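Local coordinates for phosphatidylinositol-specific phospholipase C (Listeria monocytogenes, PDB 2PLC), which belongs to the phosphatidylinositol-specific phospholipase C family, enzymes whose X domain adopts a TIM-barrel-like fold, at residues Ala205-Ala219 against Lys248-Pro260. Residues are numbered along the deposited sequence; the frame is centred on the assembly and turned at random.
Sequences ASKADNKLFLNHISA and KVRGLGILIMDFP
Ile256 turns CG1 anti to its own carbonyl carbon (chi1 -45°) and then runs extended (chi2 171°), while His216 stands its ring nearly square to its CA-CB bond (chi2 88°). Together these lay the methyl CD1 of Ile256 over one face of the imidazole, 3.6 Å from NE2 of His216, as a CH-pi contact. ND1 donates to the carbonyl O of Gln183 on strand 180-183, which limits the ring's rotation. The same CD1 also meets CD1 of Leu214 at 3.7 Å, and CD1 of Ile254 lies alongside that leucine methyl; branched aliphatic chains suit this buried sheet face because they interlock without polar cost. On the other face Asn215 lies beside Leu255, its ND2 3.7 Å from CD2 of Leu255. An amide suits this buried place because ND2 can donate to the carbonyl O of Ile198 in helix 191-207. Farther along, CG1 of Ile217 packs on CG of Met257 at 3.6 Å, a branched chain against a flexible one.

Four backbone hydrogen bonds knit the strands in parallel: Ile254 N to Phe213 O, Asn215 N to Ile254 O, Ile256 N to Asn215 O and Ile217 N to Ile256 O. Glycine suits position 253: its positive phi would press a side chain against Leu252 O, and CA of Gly253 lies 4.4 Å from CB of Phe213. Past the strand ends, CB of Ser218 rests 3.1 Å from OD2 of Asp258. A carboxylate serves two partners here: OD1 is hydrogen-bonded to ND1 of His25, and a water bridges OD2 to Ala219 O. Strands 212-216 and 253-257, linked through helix 226-246, form a beta-alpha-beta crossover, the repeating unit of the TIM-barrel fold.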
ATOM      1  N   ALA A 205       5.498 -13.131   9.189  1.00 18.97           N
ATOM      2  CA  ALA A 205       4.175 -12.523   9.203  1.00 17.14           C
ATOM      3  C   ALA A 205       3.099 -13.542   9.557  1.00 23.36           C
ATOM      4  O   ALA A 205       2.150 -13.227  10.283  1.00 21.88           O
ATOM      5  CB  ALA A 205       3.873 -11.900   7.848  1.00 22.74           C
ATOM      6  N   SER A 206       3.244 -14.756   9.031  1.00 18.41           N
ATOM      7  CA  SER A 206       2.281 -15.820   9.279  1.00 28.02           C
ATOM      8  C   SER A 206       2.223 -16.229  10.749  1.00 29.51           C
ATOM      9  O   SER A 206       1.184 -16.694  11.217  1.00 34.62           O
ATOM     10  CB  SER A 206       2.612 -17.043   8.427  1.00 23.19           C
ATOM     11  OG  SER A 206       3.807 -17.649   8.875  1.00 27.54           O
ATOM     12  N   LYS A 207       3.335 -16.053  11.461  1.00 29.79           N
ATOM     13  CA  LYS A 207       3.421 -16.407  12.877  1.00 36.43           C
ATOM     14  C   LYS A 207       2.925 -15.305  13.814  1.00 41.58           C
ATOM     15  O   LYS A 207       2.443 -15.590  14.911  1.00 44.86           O
ATOM     16  CB  LYS A 207       4.850 -16.820  13.241  1.00 32.41           C
ATOM     17  CG  LYS A 207       5.355 -17.996  12.419  1.00 35.05           C
ATOM     18  CD  LYS A 207       6.098 -19.020  13.261  1.00 43.19           C
ATOM     19  CE  LYS A 207       7.597 -18.772  13.296  1.00 47.47           C
ATOM     20  NZ  LYS A 207       7.977 -17.470  13.909  1.00 59.99           N
ATOM     21  N   ALA A 208       3.044 -14.051  13.387  1.00 47.20           N
ATOM     22  CA  ALA A 208       2.584 -12.920  14.193  1.00 50.66           C
ATOM     23  C   ALA A 208       1.152 -12.560  13.805  1.00 52.97           C
ATOM     24  O   ALA A 208       0.693 -12.912  12.714  1.00 56.99           O
ATOM     25  CB  ALA A 208       3.503 -11.719  13.998  1.00 46.43           C
ATOM     26  N   ASP A 209       0.445 -11.874  14.699  1.00 52.16           N
ATOM     27  CA  ASP A 209      -0.940 -11.466  14.445  1.00 56.79           C
ATOM     28  C   ASP A 209      -1.273 -10.101  15.041  1.00 49.71           C
ATOM     29  O   ASP A 209      -2.409  -9.630  14.947  1.00 50.52           O
ATOM     30  CB  ASP A 209      -1.923 -12.512  14.987  1.00 70.48           C
ATOM     31  CG  ASP A 209      -1.997 -13.752  14.111  1.00 84.38           C
ATOM     32  OD1 ASP A 209      -2.648 -13.691  13.044  1.00 89.01           O
ATOM     33  OD2 ASP A 209      -1.400 -14.786  14.487  1.00 91.79           O
ATOM     34  N   ASN A 210      -0.270  -9.465  15.634  1.00 42.53           N
ATOM     35  CA  ASN A 210      -0.448  -8.159  16.256  1.00 42.14           C
ATOM     36  C   ASN A 210       0.378  -7.069  15.573  1.00 38.31           C
ATOM     37  O   ASN A 210       0.490  -5.956  16.091  1.00 42.74           O
ATOM     38  CB  ASN A 210      -0.081  -8.243  17.741  1.00 50.12           C
ATOM     39  CG  ASN A 210       1.394  -8.553  17.968  1.00 57.62           C
ATOM     40  OD1 ASN A 210       2.014  -8.003  18.878  1.00 66.30           O
ATOM     41  ND2 ASN A 210       1.961  -9.428  17.138  1.00 53.78           N
ATOM     42  N   LYS A 211       0.951  -7.389  14.414  1.00 36.46           N
ATOM     43  CA  LYS A 211       1.768  -6.434  13.670  1.00 27.73           C
ATOM     44  C   LYS A 211       1.483  -6.435  12.179  1.00 25.19           C
ATOM     45  O   LYS A 211       1.077  -7.450  11.614  1.00 25.65           O
ATOM     46  CB  LYS A 211       3.258  -6.709  13.893  1.00 31.96           C
ATOM     47  CG  LYS A 211       3.812  -6.122  15.175  1.00 33.06           C
ATOM     48  CD  LYS A 211       5.286  -6.438  15.323  1.00 37.91           C
ATOM     49  CE  LYS A 211       5.945  -5.553  16.371  1.00 42.16           C
ATOM     50  NZ  LYS A 211       5.362  -5.715  17.731  1.00 54.74           N
ATOM     51  N   LEU A 212       1.668  -5.278  11.553  1.00 20.62           N
ATOM     52  CA  LEU A 212       1.461  -5.143  10.116  1.00 21.62           C
ATOM     53  C   LEU A 212       2.792  -5.341   9.408  1.00 20.74           C
ATOM     54  O   LEU A 212       3.781  -4.698   9.755  1.00 23.87           O
ATOM     55  CB  LEU A 212       0.908  -3.762   9.764  1.00 29.21           C
ATOM     56  CG  LEU A 212      -0.607  -3.580   9.743  1.00 24.63           C
ATOM     57  CD1 LEU A 212      -0.929  -2.143   9.392  1.00 28.19           C
ATOM     58  CD2 LEU A 212      -1.232  -4.524   8.729  1.00 27.47           C
ATOM     59  N   PHE A 213       2.818  -6.263   8.450  1.00 16.21           N
ATOM     60  CA  PHE A 213       4.026  -6.543   7.683  1.00 20.48           C
ATOM     61  C   PHE A 213       3.925  -5.975   6.269  1.00 22.78           C
ATOM     62  O   PHE A 213       3.019  -6.337   5.512  1.00 23.62           O
ATOM     63  CB  PHE A 213       4.280  -8.048   7.606  1.00 18.74           C
ATOM     64  CG  PHE A 213       4.850  -8.638   8.868  1.00 23.07           C
ATOM     65  CD1 PHE A 213       4.051  -8.823   9.991  1.00 23.12           C
ATOM     66  CD2 PHE A 213       6.185  -9.025   8.925  1.00 23.03           C
ATOM     67  CE1 PHE A 213       4.576  -9.386  11.154  1.00 24.88           C
ATOM     68  CE2 PHE A 213       6.717  -9.588  10.082  1.00 23.85           C
ATOM     69  CZ  PHE A 213       5.911  -9.768  11.197  1.00 25.66           C
ATOM     70  N   LEU A 214       4.818  -5.041   5.947  1.00 16.23           N
ATOM     71  CA  LEU A 214       4.868  -4.433   4.621  1.00 12.29           C
ATOM     72  C   LEU A 214       6.035  -5.120   3.914  1.00 11.70           C
ATOM     73  O   LEU A 214       7.195  -4.788   4.134  1.00 17.36           O
ATOM     74  CB  LEU A 214       5.102  -2.919   4.722  1.00 15.55           C
ATOM     75  CG  LEU A 214       3.995  -1.973   5.217  1.00 21.74           C
ATOM     76  CD1 LEU A 214       2.834  -1.999   4.263  1.00 28.44           C
ATOM     77  CD2 LEU A 214       3.526  -2.325   6.616  1.00 21.02           C
ATOM     78  N   ASN A 215       5.711  -6.105   3.089  1.00 17.34           N
ATOM     79  CA  ASN A 215       6.704  -6.897   2.371  1.00 14.84           C
ATOM     80  C   ASN A 215       6.892  -6.442   0.912  1.00 13.47           C
ATOM     81  O   ASN A 215       6.116  -6.813   0.034  1.00 17.20           O
ATOM     82  CB  ASN A 215       6.250  -8.362   2.422  1.00 15.23           C
ATOM     83  CG  ASN A 215       7.375  -9.350   2.194  1.00 19.88           C
ATOM     84  OD1 ASN A 215       8.509  -8.979   1.880  1.00 26.97           O
ATOM     85  ND2 ASN A 215       7.063 -10.627   2.361  1.00 19.65           N
ATOM     86  N   HIS A 216       7.932  -5.652   0.654  1.00 11.66           N
ATOM     87  CA  HIS A 216       8.211  -5.165  -0.696  1.00 12.78           C
ATOM     88  C   HIS A 216       8.851  -6.177  -1.634  1.00 12.31           C
ATOM     89  O   HIS A 216       9.959  -6.656  -1.390  1.00 16.30           O
ATOM     90  CB  HIS A 216       9.097  -3.919  -0.650  1.00  5.13           C
ATOM     91  CG  HIS A 216       8.388  -2.697  -0.160  1.00 16.29           C
ATOM     92  ND1 HIS A 216       8.310  -2.369   1.175  1.00 15.12           N
ATOM     93  CD2 HIS A 216       7.698  -1.739  -0.825  1.00 14.77           C
ATOM     94  CE1 HIS A 216       7.601  -1.262   1.312  1.00 20.05           C
ATOM     95  NE2 HIS A 216       7.218  -0.860   0.113  1.00 15.34           N
ATOM     96  N   ILE A 217       8.146  -6.496  -2.711  1.00 13.46           N
ATOM     97  CA  ILE A 217       8.655  -7.405  -3.727  1.00 14.97           C
ATOM     98  C   ILE A 217       9.504  -6.549  -4.696  1.00 21.70           C
ATOM     99  O   ILE A 217      10.434  -7.040  -5.339  1.00 12.72           O
ATOM    100  CB  ILE A 217       7.492  -8.047  -4.535  1.00 17.98           C
ATOM    101  CG1 ILE A 217       6.427  -8.621  -3.597  1.00  7.75           C
ATOM    102  CG2 ILE A 217       8.019  -9.100  -5.489  1.00  6.27           C
ATOM    103  CD1 ILE A 217       6.881  -9.770  -2.771  1.00 17.22           C
ATOM    104  N   SER A 218       9.192  -5.253  -4.756  1.00 16.55           N
ATOM    105  CA  SER A 218       9.865  -4.289  -5.626  1.00 10.96           C
ATOM    106  C   SER A 218      11.332  -3.968  -5.314  1.00 14.34           C
ATOM    107  O   SER A 218      11.776  -4.060  -4.169  1.00 12.54           O
ATOM    108  CB  SER A 218       9.061  -2.989  -5.648  1.00 18.41           C
ATOM    109  OG  SER A 218       8.773  -2.553  -4.328  1.00 15.59           O
ATOM    110  N   ALA A 219      12.061  -3.547  -6.345  1.00  9.95           N
ATOM    111  CA  ALA A 219      13.470  -3.185  -6.224  1.00 16.34           C
ATOM    112  C   ALA A 219      13.950  -2.449  -7.482  1.00 20.43           C
ATOM    113  O   ALA A 219      13.280  -2.473  -8.514  1.00 22.47           O
ATOM    114  CB  ALA A 219      14.308  -4.424  -5.997  1.00  5.92           C
ATOM    115  N   LYS A 248      -2.129 -24.771   4.390  1.00 35.67           N
ATOM    116  CA  LYS A 248      -3.060 -24.101   5.301  1.00 39.64           C
ATOM    117  C   LYS A 248      -2.426 -22.928   6.063  1.00 31.08           C
ATOM    118  O   LYS A 248      -2.792 -22.650   7.204  1.00 34.30           O
ATOM    119  CB  LYS A 248      -3.657 -25.107   6.299  1.00 46.09           C
ATOM    120  CG  LYS A 248      -5.049 -25.620   5.961  1.00 53.27           C
ATOM    121  CD  LYS A 248      -5.062 -26.529   4.750  1.00 61.57           C
ATOM    122  CE  LYS A 248      -6.437 -27.161   4.570  1.00 70.81           C
ATOM    123  NZ  LYS A 248      -6.483 -28.112   3.423  1.00 72.24           N
ATOM    124  N   VAL A 249      -1.483 -22.240   5.425  1.00 30.67           N
ATOM    125  CA  VAL A 249      -0.814 -21.099   6.043  1.00 26.97           C
ATOM    126  C   VAL A 249      -1.351 -19.781   5.484  1.00 29.57           C
ATOM    127  O   VAL A 249      -1.156 -19.475   4.304  1.00 29.87           O
ATOM    128  CB  VAL A 249       0.708 -21.164   5.831  1.00 26.03           C
ATOM    129  CG1 VAL A 249       1.391 -20.045   6.599  1.00 27.09           C
ATOM    130  CG2 VAL A 249       1.238 -22.516   6.276  1.00 28.09           C
ATOM    131  N   ARG A 250      -2.024 -19.012   6.342  1.00 32.46           N
ATOM    132  CA  ARG A 250      -2.618 -17.725   5.972  1.00 32.17           C
ATOM    133  C   ARG A 250      -1.973 -16.531   6.681  1.00 33.67           C
ATOM    134  O   ARG A 250      -1.062 -16.690   7.497  1.00 36.97           O
ATOM    135  CB  ARG A 250      -4.114 -17.713   6.302  1.00 33.91           C
ATOM    136  CG  ARG A 250      -4.987 -18.645   5.490  1.00 42.33           C
ATOM    137  CD  ARG A 250      -5.005 -20.045   6.050  1.00 51.59           C
ATOM    138  NE  ARG A 250      -6.305 -20.679   5.852  1.00 64.99           N
ATOM    139  CZ  ARG A 250      -6.591 -21.539   4.878  1.00 72.07           C
ATOM    140  NH1 ARG A 250      -5.668 -21.888   3.991  1.00 73.66           N
ATOM    141  NH2 ARG A 250      -7.810 -22.054   4.790  1.00 79.64           N
ATOM    142  N   GLY A 251      -2.479 -15.336   6.369  1.00 32.29           N
ATOM    143  CA  GLY A 251      -1.998 -14.105   6.986  1.00 33.57           C
ATOM    144  C   GLY A 251      -0.557 -13.730   6.708  1.00 26.95           C
ATOM    145  O   GLY A 251       0.195 -13.416   7.626  1.00 32.47           O
ATOM    146  N   LEU A 252      -0.206 -13.681   5.428  1.00 27.79           N
ATOM    147  CA  LEU A 252       1.150 -13.364   4.999  1.00 19.04           C
ATOM    148  C   LEU A 252       1.489 -11.876   5.010  1.00 16.59           C
ATOM    149  O   LEU A 252       2.613 -11.492   4.697  1.00 20.55           O
ATOM    150  CB  LEU A 252       1.388 -13.944   3.607  1.00 20.69           C
ATOM    151  CG  LEU A 252       1.045 -15.426   3.426  1.00 16.42           C
ATOM    152  CD1 LEU A 252       1.326 -15.841   1.996  1.00 25.16           C
ATOM    153  CD2 LEU A 252       1.831 -16.285   4.404  1.00 13.19           C
ATOM    154  N   GLY A 253       0.526 -11.041   5.377  1.00 19.94           N
ATOM    155  CA  GLY A 253       0.769  -9.609   5.412  1.00 17.23           C
ATOM    156  C   GLY A 253       0.544  -8.951   4.064  1.00 17.10           C
ATOM    157  O   GLY A 253      -0.096  -9.517   3.180  1.00 19.22           O
ATOM    158  N   ILE A 254       1.100  -7.755   3.906  1.00 16.81           N
ATOM    159  CA  ILE A 254       0.963  -6.979   2.678  1.00 14.30           C
ATOM    160  C   ILE A 254       2.121  -7.210   1.709  1.00 11.01           C
ATOM    161  O   ILE A 254       3.274  -6.889   2.009  1.00 12.40           O
ATOM    162  CB  ILE A 254       0.857  -5.478   2.997  1.00 12.01           C
ATOM    163  CG1 ILE A 254      -0.237  -5.256   4.045  1.00 10.64           C
ATOM    164  CG2 ILE A 254       0.531  -4.697   1.729  1.00 12.45           C
ATOM    165  CD1 ILE A 254      -0.233  -3.890   4.655  1.00 14.55           C
ATOM    166  N   LEU A 255       1.799  -7.790   0.559  1.00  7.91           N
ATOM    167  CA  LEU A 255       2.776  -8.082  -0.489  1.00 11.42           C
ATOM    168  C   LEU A 255       2.700  -6.945  -1.505  1.00 14.48           C
ATOM    169  O   LEU A 255       1.752  -6.853  -2.291  1.00 16.38           O
ATOM    170  CB  LEU A 255       2.474  -9.447  -1.124  1.00 11.87           C
ATOM    171  CG  LEU A 255       2.511 -10.618  -0.120  1.00 18.25           C
ATOM    172  CD1 LEU A 255       2.163 -11.935  -0.789  1.00 12.59           C
ATOM    173  CD2 LEU A 255       3.890 -10.705   0.529  1.00 17.13           C
ATOM    174  N   ILE A 256       3.707  -6.077  -1.454  1.00 13.23           N
ATOM    175  CA  ILE A 256       3.800  -4.877  -2.281  1.00 11.37           C
ATOM    176  C   ILE A 256       4.618  -5.089  -3.559  1.00 15.79           C
ATOM    177  O   ILE A 256       5.836  -5.273  -3.507  1.00 19.68           O
ATOM    178  CB  ILE A 256       4.375  -3.727  -1.420  1.00 10.60           C
ATOM    179  CG1 ILE A 256       3.671  -3.723  -0.051  1.00  6.58           C
ATOM    180  CG2 ILE A 256       4.151  -2.399  -2.093  1.00  7.99           C
ATOM    181  CD1 ILE A 256       4.277  -2.798   0.948  1.00 10.86           C
ATOM    182  N   MET A 257       3.950  -4.967  -4.707  1.00 15.99           N
ATOM    183  CA  MET A 257       4.577  -5.226  -5.997  1.00 13.71           C
ATOM    184  C   MET A 257       4.598  -4.133  -7.066  1.00 19.99           C
ATOM    185  O   MET A 257       3.850  -3.147  -7.016  1.00 16.71           O
ATOM    186  CB  MET A 257       3.888  -6.443  -6.634  1.00 15.35           C
ATOM    187  CG  MET A 257       3.714  -7.638  -5.722  1.00 14.08           C
ATOM    188  SD  MET A 257       2.497  -8.796  -6.336  1.00 22.55           S
ATOM    189  CE  MET A 257       0.982  -8.049  -5.706  1.00 21.64           C
ATOM    190  N   ASP A 258       5.480  -4.353  -8.038  1.00 14.54           N
ATOM    191  CA  ASP A 258       5.623  -3.520  -9.226  1.00 14.78           C
ATOM    192  C   ASP A 258       5.037  -4.435 -10.296  1.00 17.46           C
ATOM    193  O   ASP A 258       5.211  -5.654 -10.223  1.00 18.61           O
ATOM    194  CB  ASP A 258       7.089  -3.291  -9.589  1.00 12.58           C
ATOM    195  CG  ASP A 258       7.749  -2.227  -8.753  1.00 16.86           C
ATOM    196  OD1 ASP A 258       7.045  -1.353  -8.202  1.00 18.97           O
ATOM    197  OD2 ASP A 258       8.995  -2.258  -8.669  1.00 17.89           O
ATOM    198  N   PHE A 259       4.311  -3.855 -11.250  1.00 20.58           N
ATOM    199  CA  PHE A 259       3.707  -4.598 -12.357  1.00 18.18           C
ATOM    200  C   PHE A 259       2.998  -5.911 -11.985  1.00 18.86           C
ATOM    201  O   PHE A 259       3.278  -6.960 -12.566  1.00 18.45           O
ATOM    202  CB  PHE A 259       4.767  -4.887 -13.431  1.00 16.22           C
ATOM    203  CG  PHE A 259       5.401  -3.658 -14.009  1.00 14.21           C
ATOM    204  CD1 PHE A 259       4.738  -2.906 -14.968  1.00 13.82           C
ATOM    205  CD2 PHE A 259       6.678  -3.273 -13.624  1.00  9.50           C
ATOM    206  CE1 PHE A 259       5.340  -1.789 -15.539  1.00 16.37           C
ATOM    207  CE2 PHE A 259       7.288  -2.164 -14.185  1.00 10.87           C
ATOM    208  CZ  PHE A 259       6.620  -1.417 -15.148  1.00 14.04           C
ATOM    209  N   PRO A 260       2.076  -5.875 -11.011  1.00 18.38           N
ATOM    210  CA  PRO A 260       1.403  -7.128 -10.663  1.00 20.80           C
ATOM    211  C   PRO A 260       0.392  -7.542 -11.717  1.00 22.22           C
ATOM    212  O   PRO A 260      -0.288  -6.700 -12.299  1.00 24.52           O
ATOM    213  CB  PRO A 260       0.700  -6.773  -9.359  1.00 23.97           C
ATOM    214  CG  PRO A 260       0.356  -5.321  -9.556  1.00 16.47           C
ATOM    215  CD  PRO A 260       1.635  -4.778 -10.134  1.00 15.16           C
TER
HETATM  216  O   HOH W   1      -1.663 -14.859  10.154  1.00 40.99           O
HETATM  217  O   HOH W   2       4.818 -10.283   4.527  1.00 42.31           O
HETATM  218  O   HOH W   3      10.342  -4.490  -9.232  1.00 14.48           O
HETATM  219  O   HOH W   4      11.030  -0.637  -8.050  1.00 16.44           O